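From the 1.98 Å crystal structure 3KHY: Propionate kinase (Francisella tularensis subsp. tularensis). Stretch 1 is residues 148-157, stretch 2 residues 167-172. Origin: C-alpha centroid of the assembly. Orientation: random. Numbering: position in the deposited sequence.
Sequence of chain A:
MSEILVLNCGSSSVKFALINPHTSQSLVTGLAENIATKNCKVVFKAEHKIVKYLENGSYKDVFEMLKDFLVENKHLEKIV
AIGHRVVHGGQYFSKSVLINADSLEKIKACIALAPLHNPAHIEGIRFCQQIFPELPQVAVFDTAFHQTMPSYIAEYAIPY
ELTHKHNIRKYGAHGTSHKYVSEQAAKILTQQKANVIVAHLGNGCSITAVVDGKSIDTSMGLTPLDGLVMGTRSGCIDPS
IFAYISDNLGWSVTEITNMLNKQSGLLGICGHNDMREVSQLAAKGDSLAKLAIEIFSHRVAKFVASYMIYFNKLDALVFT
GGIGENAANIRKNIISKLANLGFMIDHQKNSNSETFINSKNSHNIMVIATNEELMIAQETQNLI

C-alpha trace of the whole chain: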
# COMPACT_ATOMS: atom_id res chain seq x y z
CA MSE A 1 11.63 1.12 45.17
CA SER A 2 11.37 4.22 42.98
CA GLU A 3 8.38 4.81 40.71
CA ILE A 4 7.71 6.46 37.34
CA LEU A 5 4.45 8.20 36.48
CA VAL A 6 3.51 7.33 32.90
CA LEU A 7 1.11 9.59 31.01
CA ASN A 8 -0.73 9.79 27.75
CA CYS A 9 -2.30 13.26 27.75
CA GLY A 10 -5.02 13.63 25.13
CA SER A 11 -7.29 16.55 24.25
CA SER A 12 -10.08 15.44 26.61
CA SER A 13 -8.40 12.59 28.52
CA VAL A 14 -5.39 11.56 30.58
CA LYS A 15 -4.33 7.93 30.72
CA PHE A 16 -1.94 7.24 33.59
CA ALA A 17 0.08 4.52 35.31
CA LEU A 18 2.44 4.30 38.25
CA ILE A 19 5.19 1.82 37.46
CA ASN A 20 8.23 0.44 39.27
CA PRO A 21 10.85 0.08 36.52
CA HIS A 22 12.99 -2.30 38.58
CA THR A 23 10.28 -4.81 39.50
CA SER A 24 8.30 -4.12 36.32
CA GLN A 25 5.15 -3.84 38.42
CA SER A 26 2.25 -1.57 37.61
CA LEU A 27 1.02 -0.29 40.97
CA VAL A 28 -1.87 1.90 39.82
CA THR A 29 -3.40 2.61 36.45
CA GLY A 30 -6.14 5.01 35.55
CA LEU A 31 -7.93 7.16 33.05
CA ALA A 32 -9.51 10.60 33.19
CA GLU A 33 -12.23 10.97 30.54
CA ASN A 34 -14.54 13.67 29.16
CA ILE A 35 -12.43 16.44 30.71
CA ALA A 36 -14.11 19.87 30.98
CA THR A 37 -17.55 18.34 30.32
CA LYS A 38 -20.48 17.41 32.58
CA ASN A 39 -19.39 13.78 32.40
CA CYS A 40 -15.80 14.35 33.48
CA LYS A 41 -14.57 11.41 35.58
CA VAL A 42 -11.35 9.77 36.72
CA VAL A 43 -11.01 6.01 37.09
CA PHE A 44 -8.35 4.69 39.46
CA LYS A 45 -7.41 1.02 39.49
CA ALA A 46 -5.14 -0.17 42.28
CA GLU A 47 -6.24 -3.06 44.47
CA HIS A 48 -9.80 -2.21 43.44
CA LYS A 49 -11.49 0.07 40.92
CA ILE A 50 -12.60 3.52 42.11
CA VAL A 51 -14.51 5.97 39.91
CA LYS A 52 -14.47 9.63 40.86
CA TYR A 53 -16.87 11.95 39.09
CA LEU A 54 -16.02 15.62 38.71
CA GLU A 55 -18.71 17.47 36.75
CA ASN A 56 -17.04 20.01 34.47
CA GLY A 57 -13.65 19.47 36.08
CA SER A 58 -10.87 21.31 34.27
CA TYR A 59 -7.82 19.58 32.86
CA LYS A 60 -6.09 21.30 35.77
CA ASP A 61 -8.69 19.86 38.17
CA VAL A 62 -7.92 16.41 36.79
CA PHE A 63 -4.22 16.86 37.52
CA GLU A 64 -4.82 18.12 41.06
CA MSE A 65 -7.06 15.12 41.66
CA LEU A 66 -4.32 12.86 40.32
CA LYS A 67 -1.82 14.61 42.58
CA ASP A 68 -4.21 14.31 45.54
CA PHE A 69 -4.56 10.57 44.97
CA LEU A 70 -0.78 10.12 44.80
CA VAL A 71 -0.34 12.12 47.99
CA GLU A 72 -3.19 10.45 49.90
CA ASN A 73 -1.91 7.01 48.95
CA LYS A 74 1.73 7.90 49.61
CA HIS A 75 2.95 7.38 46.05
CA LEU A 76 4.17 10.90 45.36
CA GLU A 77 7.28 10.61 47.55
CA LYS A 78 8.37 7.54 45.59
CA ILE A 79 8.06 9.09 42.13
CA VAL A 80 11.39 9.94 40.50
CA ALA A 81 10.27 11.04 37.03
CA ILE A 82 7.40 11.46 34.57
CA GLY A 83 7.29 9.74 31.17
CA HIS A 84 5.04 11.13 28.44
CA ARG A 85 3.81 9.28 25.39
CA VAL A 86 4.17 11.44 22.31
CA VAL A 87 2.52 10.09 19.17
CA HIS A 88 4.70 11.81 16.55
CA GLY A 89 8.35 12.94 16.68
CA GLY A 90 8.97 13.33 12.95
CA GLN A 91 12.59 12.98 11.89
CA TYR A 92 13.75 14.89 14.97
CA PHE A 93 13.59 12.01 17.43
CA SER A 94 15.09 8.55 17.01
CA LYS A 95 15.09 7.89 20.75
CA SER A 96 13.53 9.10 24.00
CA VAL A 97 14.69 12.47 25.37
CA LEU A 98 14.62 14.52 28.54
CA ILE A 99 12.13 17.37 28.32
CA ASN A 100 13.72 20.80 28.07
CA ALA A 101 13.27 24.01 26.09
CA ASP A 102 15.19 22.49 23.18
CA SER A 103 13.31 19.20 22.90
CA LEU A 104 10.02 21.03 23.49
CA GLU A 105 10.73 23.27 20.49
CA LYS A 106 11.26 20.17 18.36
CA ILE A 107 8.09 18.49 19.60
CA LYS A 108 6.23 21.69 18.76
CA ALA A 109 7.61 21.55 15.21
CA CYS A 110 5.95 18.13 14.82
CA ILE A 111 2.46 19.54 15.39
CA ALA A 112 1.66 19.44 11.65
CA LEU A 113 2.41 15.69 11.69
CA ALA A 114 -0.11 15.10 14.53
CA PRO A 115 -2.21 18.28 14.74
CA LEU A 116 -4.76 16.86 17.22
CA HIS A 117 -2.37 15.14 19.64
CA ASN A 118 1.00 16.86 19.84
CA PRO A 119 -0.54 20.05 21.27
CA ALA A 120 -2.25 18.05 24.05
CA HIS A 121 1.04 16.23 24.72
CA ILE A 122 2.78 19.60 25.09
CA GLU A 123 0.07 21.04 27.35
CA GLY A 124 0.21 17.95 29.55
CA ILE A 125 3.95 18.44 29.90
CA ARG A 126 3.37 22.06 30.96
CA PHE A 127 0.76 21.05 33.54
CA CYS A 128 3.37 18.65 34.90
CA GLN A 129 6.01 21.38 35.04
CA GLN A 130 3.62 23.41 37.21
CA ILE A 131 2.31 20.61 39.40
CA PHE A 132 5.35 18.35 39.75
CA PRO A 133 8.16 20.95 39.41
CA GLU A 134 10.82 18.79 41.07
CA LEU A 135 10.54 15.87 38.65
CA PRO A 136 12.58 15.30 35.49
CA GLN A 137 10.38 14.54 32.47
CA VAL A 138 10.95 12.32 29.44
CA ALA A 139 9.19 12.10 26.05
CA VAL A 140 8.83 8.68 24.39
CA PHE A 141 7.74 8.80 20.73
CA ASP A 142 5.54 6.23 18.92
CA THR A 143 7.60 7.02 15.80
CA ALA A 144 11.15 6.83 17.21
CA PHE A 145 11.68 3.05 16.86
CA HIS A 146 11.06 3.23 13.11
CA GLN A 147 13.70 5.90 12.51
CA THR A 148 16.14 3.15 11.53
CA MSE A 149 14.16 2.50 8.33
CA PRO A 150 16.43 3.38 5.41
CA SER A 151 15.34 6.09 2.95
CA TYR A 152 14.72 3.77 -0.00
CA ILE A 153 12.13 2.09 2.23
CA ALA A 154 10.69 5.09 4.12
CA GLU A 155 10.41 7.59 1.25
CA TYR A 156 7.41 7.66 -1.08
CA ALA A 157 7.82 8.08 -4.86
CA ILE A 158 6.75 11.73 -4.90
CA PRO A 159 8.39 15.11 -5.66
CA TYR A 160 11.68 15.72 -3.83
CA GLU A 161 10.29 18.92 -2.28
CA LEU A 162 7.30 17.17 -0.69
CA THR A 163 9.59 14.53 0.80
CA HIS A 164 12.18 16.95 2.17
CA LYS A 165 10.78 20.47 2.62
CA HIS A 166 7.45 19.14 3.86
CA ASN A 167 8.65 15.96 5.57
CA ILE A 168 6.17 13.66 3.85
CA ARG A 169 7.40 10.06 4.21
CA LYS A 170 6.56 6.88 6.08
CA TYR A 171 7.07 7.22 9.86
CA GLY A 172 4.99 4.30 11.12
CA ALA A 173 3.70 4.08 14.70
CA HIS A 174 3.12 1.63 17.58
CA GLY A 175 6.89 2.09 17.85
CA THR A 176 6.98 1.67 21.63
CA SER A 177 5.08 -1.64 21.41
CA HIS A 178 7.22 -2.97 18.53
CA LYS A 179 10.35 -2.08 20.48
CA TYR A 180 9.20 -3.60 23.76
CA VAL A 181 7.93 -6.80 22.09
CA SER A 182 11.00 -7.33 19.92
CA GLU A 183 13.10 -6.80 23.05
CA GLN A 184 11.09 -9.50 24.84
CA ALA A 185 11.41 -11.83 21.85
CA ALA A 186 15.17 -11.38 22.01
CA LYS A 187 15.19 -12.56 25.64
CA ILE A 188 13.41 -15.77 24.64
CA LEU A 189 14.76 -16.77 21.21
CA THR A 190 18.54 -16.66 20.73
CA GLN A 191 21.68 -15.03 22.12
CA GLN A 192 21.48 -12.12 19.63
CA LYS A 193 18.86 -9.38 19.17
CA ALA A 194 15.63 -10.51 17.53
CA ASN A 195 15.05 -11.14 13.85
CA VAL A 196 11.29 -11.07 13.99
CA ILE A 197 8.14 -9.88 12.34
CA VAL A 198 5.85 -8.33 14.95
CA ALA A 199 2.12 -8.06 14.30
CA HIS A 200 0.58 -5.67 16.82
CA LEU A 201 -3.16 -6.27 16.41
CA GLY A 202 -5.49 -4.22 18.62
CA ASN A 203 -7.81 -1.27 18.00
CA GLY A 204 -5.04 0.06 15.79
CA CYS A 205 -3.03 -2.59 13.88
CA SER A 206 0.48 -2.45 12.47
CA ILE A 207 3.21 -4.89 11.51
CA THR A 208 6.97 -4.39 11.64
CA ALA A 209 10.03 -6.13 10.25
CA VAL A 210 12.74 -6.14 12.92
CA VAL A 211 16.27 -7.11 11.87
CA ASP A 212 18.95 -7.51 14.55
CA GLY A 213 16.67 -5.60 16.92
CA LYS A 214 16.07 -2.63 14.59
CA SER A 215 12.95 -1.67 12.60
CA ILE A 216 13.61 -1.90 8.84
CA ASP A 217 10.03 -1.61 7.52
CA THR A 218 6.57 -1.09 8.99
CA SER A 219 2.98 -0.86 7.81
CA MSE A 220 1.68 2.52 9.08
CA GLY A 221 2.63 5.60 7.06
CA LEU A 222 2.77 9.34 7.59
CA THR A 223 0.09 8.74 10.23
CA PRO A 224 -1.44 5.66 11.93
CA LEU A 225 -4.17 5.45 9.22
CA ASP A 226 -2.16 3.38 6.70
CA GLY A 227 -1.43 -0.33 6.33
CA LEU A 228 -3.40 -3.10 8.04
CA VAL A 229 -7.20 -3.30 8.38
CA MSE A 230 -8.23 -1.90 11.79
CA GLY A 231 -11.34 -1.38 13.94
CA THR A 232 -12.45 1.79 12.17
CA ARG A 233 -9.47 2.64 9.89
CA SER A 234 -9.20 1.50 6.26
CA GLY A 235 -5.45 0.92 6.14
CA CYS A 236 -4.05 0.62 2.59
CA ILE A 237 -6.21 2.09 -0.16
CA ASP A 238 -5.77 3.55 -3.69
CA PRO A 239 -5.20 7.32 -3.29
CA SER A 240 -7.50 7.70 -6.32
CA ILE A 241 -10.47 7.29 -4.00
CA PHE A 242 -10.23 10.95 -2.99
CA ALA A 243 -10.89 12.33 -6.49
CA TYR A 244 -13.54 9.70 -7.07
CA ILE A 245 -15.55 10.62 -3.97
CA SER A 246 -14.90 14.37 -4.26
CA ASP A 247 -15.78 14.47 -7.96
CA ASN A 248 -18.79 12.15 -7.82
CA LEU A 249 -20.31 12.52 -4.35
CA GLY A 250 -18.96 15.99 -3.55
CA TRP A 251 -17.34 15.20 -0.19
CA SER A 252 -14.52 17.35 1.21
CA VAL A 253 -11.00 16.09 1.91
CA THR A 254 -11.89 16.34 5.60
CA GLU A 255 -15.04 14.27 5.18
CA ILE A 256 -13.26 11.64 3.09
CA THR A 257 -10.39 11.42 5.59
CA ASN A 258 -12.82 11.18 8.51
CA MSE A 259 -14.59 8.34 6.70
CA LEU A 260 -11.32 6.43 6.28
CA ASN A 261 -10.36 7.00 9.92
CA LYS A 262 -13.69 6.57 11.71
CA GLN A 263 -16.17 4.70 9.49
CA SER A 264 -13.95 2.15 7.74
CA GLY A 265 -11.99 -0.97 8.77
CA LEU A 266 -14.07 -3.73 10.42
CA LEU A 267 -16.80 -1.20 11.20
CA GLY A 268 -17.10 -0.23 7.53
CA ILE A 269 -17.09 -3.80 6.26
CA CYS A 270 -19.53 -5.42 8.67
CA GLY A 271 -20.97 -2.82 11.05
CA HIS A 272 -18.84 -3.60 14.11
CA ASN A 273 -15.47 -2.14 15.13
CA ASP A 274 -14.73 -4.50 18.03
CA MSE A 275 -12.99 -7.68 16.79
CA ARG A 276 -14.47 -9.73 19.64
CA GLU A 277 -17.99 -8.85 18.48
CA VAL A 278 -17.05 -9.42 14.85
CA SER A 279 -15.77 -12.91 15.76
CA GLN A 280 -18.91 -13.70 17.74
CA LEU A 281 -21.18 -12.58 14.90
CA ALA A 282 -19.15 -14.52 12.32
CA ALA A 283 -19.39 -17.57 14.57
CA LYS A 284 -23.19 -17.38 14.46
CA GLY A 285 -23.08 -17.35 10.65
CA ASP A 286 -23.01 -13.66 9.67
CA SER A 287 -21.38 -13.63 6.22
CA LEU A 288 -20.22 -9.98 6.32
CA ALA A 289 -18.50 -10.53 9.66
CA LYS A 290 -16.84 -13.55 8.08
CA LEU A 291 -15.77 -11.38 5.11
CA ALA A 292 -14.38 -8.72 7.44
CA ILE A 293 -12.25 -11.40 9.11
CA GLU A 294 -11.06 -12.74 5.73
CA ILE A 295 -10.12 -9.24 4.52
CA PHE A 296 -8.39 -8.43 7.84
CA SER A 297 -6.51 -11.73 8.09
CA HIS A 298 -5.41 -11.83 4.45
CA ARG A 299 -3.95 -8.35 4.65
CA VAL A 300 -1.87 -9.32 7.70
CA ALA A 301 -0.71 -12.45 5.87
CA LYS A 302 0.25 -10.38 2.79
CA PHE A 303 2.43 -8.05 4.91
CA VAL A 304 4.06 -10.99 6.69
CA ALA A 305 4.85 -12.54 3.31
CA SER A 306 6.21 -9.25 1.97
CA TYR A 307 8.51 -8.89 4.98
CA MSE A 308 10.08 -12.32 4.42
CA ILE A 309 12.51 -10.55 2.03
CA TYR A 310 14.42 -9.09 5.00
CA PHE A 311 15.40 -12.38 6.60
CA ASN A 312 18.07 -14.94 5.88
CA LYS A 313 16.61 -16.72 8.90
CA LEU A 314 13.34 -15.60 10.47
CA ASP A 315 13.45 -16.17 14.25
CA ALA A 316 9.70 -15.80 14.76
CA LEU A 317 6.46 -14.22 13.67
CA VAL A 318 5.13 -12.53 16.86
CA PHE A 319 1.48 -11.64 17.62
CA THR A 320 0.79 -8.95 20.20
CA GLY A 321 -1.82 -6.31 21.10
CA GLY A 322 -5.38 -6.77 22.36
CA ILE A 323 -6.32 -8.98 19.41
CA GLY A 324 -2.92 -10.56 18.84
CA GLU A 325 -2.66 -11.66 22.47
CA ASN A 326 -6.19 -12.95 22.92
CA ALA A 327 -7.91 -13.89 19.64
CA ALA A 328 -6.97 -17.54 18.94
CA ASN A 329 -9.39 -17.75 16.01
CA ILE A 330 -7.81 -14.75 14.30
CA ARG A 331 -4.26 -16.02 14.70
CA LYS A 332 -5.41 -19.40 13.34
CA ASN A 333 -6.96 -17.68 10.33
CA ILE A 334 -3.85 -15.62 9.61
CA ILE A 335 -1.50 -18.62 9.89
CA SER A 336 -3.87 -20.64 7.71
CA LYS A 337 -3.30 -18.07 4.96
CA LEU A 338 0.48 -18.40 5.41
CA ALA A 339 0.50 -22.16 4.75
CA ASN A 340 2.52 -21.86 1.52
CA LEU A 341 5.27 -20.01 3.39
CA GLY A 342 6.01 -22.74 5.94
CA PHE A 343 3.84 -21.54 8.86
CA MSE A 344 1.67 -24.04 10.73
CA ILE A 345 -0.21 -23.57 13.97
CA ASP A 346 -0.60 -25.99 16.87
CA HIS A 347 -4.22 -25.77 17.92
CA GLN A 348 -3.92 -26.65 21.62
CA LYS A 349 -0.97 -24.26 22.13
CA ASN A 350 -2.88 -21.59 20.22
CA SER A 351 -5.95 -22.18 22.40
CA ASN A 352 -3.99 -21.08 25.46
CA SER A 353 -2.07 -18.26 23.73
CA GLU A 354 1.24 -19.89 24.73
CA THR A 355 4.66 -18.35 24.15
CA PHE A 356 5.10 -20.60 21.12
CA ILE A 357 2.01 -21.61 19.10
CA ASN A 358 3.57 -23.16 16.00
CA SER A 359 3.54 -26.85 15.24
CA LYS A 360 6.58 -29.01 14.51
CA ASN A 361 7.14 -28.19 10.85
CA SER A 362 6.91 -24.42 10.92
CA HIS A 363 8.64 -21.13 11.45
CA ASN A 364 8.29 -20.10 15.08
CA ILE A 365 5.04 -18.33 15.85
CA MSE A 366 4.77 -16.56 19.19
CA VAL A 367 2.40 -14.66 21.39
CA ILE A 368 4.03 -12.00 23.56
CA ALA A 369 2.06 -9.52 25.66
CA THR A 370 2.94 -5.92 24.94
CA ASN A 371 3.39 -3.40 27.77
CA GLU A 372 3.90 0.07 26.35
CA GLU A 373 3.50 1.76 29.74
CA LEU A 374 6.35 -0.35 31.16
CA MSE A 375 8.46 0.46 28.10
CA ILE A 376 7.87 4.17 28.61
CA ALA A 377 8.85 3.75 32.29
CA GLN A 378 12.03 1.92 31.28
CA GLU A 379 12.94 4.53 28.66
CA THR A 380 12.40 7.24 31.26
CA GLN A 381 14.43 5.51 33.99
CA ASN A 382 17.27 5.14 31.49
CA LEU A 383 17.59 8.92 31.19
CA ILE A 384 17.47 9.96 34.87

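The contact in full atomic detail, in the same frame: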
# COMPACT_ATOMS: atom_id res chain seq x y z
N THR A 148 15.10 3.92 12.21
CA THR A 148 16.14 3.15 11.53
C THR A 148 15.75 2.67 10.12
O THR A 148 16.57 2.09 9.42
CB THR A 148 16.57 1.92 12.35
OG1 THR A 148 15.39 1.24 12.80
CG2 THR A 148 17.38 2.35 13.56
N MSE A 149 14.51 2.88 9.70
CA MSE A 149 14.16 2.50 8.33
C MSE A 149 15.00 3.29 7.33
O MSE A 149 15.08 4.51 7.42
CB MSE A 149 12.68 2.79 8.02
CG MSE A 149 11.66 1.95 8.71
SE MSE A 149 9.96 2.35 7.80
CE MSE A 149 9.66 4.13 8.54
N PRO A 150 15.64 2.61 6.37
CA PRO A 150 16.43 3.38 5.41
C PRO A 150 15.54 4.17 4.45
O PRO A 150 14.36 3.84 4.29
CB PRO A 150 17.20 2.31 4.63
CG PRO A 150 16.45 1.05 4.85
CD PRO A 150 15.84 1.16 6.22
N SER A 151 16.10 5.18 3.82
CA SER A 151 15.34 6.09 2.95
C SER A 151 14.68 5.42 1.76
O SER A 151 13.57 5.80 1.39
CB SER A 151 16.25 7.23 2.47
OG SER A 151 16.63 8.03 3.57
N TYR A 152 15.34 4.45 1.14
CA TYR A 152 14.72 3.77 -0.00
C TYR A 152 13.49 2.97 0.41
O TYR A 152 12.71 2.52 -0.43
CB TYR A 152 15.73 2.89 -0.77
CG TYR A 152 16.11 1.59 -0.09
CD1 TYR A 152 15.45 0.40 -0.39
CD2 TYR A 152 17.14 1.55 0.84
CE1 TYR A 152 15.81 -0.80 0.23
CE2 TYR A 152 17.50 0.37 1.46
CZ TYR A 152 16.83 -0.80 1.16
OH TYR A 152 17.20 -1.97 1.79
N ILE A 153 13.31 2.79 1.71
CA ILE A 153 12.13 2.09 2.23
C ILE A 153 11.10 3.10 2.76
O ILE A 153 9.91 2.96 2.50
CB ILE A 153 12.51 1.09 3.33
CG1 ILE A 153 13.22 -0.12 2.71
CG2 ILE A 153 11.24 0.61 4.08
CD1 ILE A 153 13.83 -1.09 3.71
N ALA A 154 11.57 4.12 3.46
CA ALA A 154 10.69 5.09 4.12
C ALA A 154 10.10 6.14 3.18
O ALA A 154 8.97 6.59 3.38
CB ALA A 154 11.42 5.77 5.27
N GLU A 155 10.87 6.56 2.18
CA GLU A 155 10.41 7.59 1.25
C GLU A 155 9.33 7.09 0.29
O GLU A 155 9.36 5.95 -0.17
CB GLU A 155 11.58 8.19 0.46
CG GLU A 155 12.49 9.09 1.30
CD GLU A 155 13.59 9.77 0.48
OE1 GLU A 155 13.50 9.81 -0.77
OE2 GLU A 155 14.55 10.26 1.11
N TYR A 156 8.36 7.94 -0.01
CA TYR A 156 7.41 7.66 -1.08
C TYR A 156 7.99 8.12 -2.42
O TYR A 156 8.96 8.87 -2.46
CB TYR A 156 6.09 8.36 -0.81
CG TYR A 156 5.41 7.89 0.46
CD1 TYR A 156 5.07 6.56 0.64
CD2 TYR A 156 5.09 8.79 1.48
CE1 TYR A 156 4.43 6.13 1.80
CE2 TYR A 156 4.46 8.38 2.63
CZ TYR A 156 4.13 7.05 2.79
OH TYR A 156 3.51 6.63 3.95
N ALA A 157 7.39 7.67 -3.52
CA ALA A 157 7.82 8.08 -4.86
C ALA A 157 7.05 9.32 -5.30
O ALA A 157 6.13 9.25 -6.13
CB ALA A 157 7.63 6.95 -5.85
N ASN A 167 8.49 17.09 4.66
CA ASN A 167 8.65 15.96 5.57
C ASN A 167 7.62 14.85 5.37
O ASN A 167 7.27 14.15 6.32
CB ASN A 167 8.61 16.47 7.01
CG ASN A 167 9.64 17.56 7.27
OD1 ASN A 167 10.83 17.35 7.06
ND2 ASN A 167 9.18 18.72 7.71
N ILE A 168 7.13 14.71 4.15
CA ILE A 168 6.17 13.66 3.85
C ILE A 168 6.92 12.38 3.50
O ILE A 168 7.63 12.32 2.49
CB ILE A 168 5.23 14.05 2.69
CG1 ILE A 168 4.46 15.32 3.05
CG2 ILE A 168 4.27 12.91 2.37
CD1 ILE A 168 3.69 15.93 1.89
N ARG A 169 6.75 11.37 4.36
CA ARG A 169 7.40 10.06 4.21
C ARG A 169 6.70 9.11 5.18
O ARG A 169 5.87 9.53 5.98
CB ARG A 169 8.89 10.14 4.58
CG ARG A 169 9.09 10.53 6.05
CD ARG A 169 10.49 11.00 6.41
NE ARG A 169 11.50 9.95 6.39
CZ ARG A 169 12.55 9.93 5.57
NH1 ARG A 169 12.70 10.91 4.68
NH2 ARG A 169 13.44 8.93 5.61
N LYS A 170 7.05 7.83 5.11
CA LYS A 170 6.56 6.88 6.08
C LYS A 170 7.28 7.07 7.41
O LYS A 170 8.52 7.08 7.45
CB LYS A 170 6.80 5.46 5.56
CG LYS A 170 6.44 4.37 6.60
CD LYS A 170 6.66 2.99 6.00
CE LYS A 170 5.45 2.60 5.17
NZ LYS A 170 5.46 1.19 4.78
N TYR A 171 6.52 7.23 8.49
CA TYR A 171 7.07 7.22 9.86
C TYR A 171 6.67 5.98 10.65
O TYR A 171 7.40 5.55 11.53
CB TYR A 171 6.60 8.46 10.64
CG TYR A 171 7.12 9.74 10.07
CD1 TYR A 171 8.40 10.19 10.38
CD2 TYR A 171 6.36 10.50 9.21
CE1 TYR A 171 8.91 11.36 9.83
CE2 TYR A 171 6.85 11.68 8.66
CZ TYR A 171 8.12 12.10 8.98
OH TYR A 171 8.62 13.28 8.43
N GLY A 172 5.51 5.42 10.34
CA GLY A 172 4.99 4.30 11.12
C GLY A 172 4.52 4.75 12.49
O GLY A 172 4.57 5.95 12.81
O HOH W 1 13.62 6.69 8.21
O HOH W 2 15.15 10.22 3.55
O HOH W 3 7.92 0.48 2.77
O HOH W 4 8.61 10.64 0.61

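Although the two stretches bury 452 Å² between them, a single direct hydrogen bond crosses the contact, and the other hydrogen-bonded links between the stretches pass through four waters. That bond runs from Lys170 N to Ala154 O, at 2.9 Å with an N-H...O angle of 163°, close to linear. It uses a carbonyl in the last turn of the short helix 151-154, and the backbone register agrees with it: the CA atoms of Ala154 and Lys170 lie 4.9 Å apart, as do those of Glu155 and Arg169.

The Arg169 guanidinium lies beside the short helix, near Ser151, Ala154 and Glu155, and forms no salt bridge with Glu155. Glu155 OE2 stands 4.1 Å from Arg169 NH1, too far for direct pairing, and water 2 fills the gap: it donates to Glu155 OE2 at 2.5 Å, accepts from Arg169 NH1 at 2.8 Å, and hydrogen-bonds Ser151 OG at 2.6 Å. Ser151 OG itself sits near the guanidinium plane, 3.9 Å from Arg169 NH2. Ala154 CB packs 3.8 Å from that same NH2, and Glu155 CG lies 3.8 Å from Arg169 NH1, so aliphatic groups also line the cation. Water 1 adds a second bridge, donating to Met149 O at 2.7 Å and accepting a weak bond from Arg169 NH2 at 3.4 Å.

The CA-to-CB bond of Met149, a selenomethionine, points toward stretch 2; its CE reaches Lys170 O at 3.3 Å and Lys170 CG at 3.8 Å. Lys170 CB also points across the contact, but the chain then leads away, and water 3 links Lys170 NZ (3.3 Å) to Ile153 O (3.2 Å).

Tyr156 packs along the backbone, with CE2 3.5 Å from Arg169 C, while Ile168 CG2 meets the ring edge, 4.3 Å from Tyr156 CD2. Water 4 joins the main chains here, accepting from Tyr156 N at 2.8 Å and donating to Ile168 O at 2.7 Å.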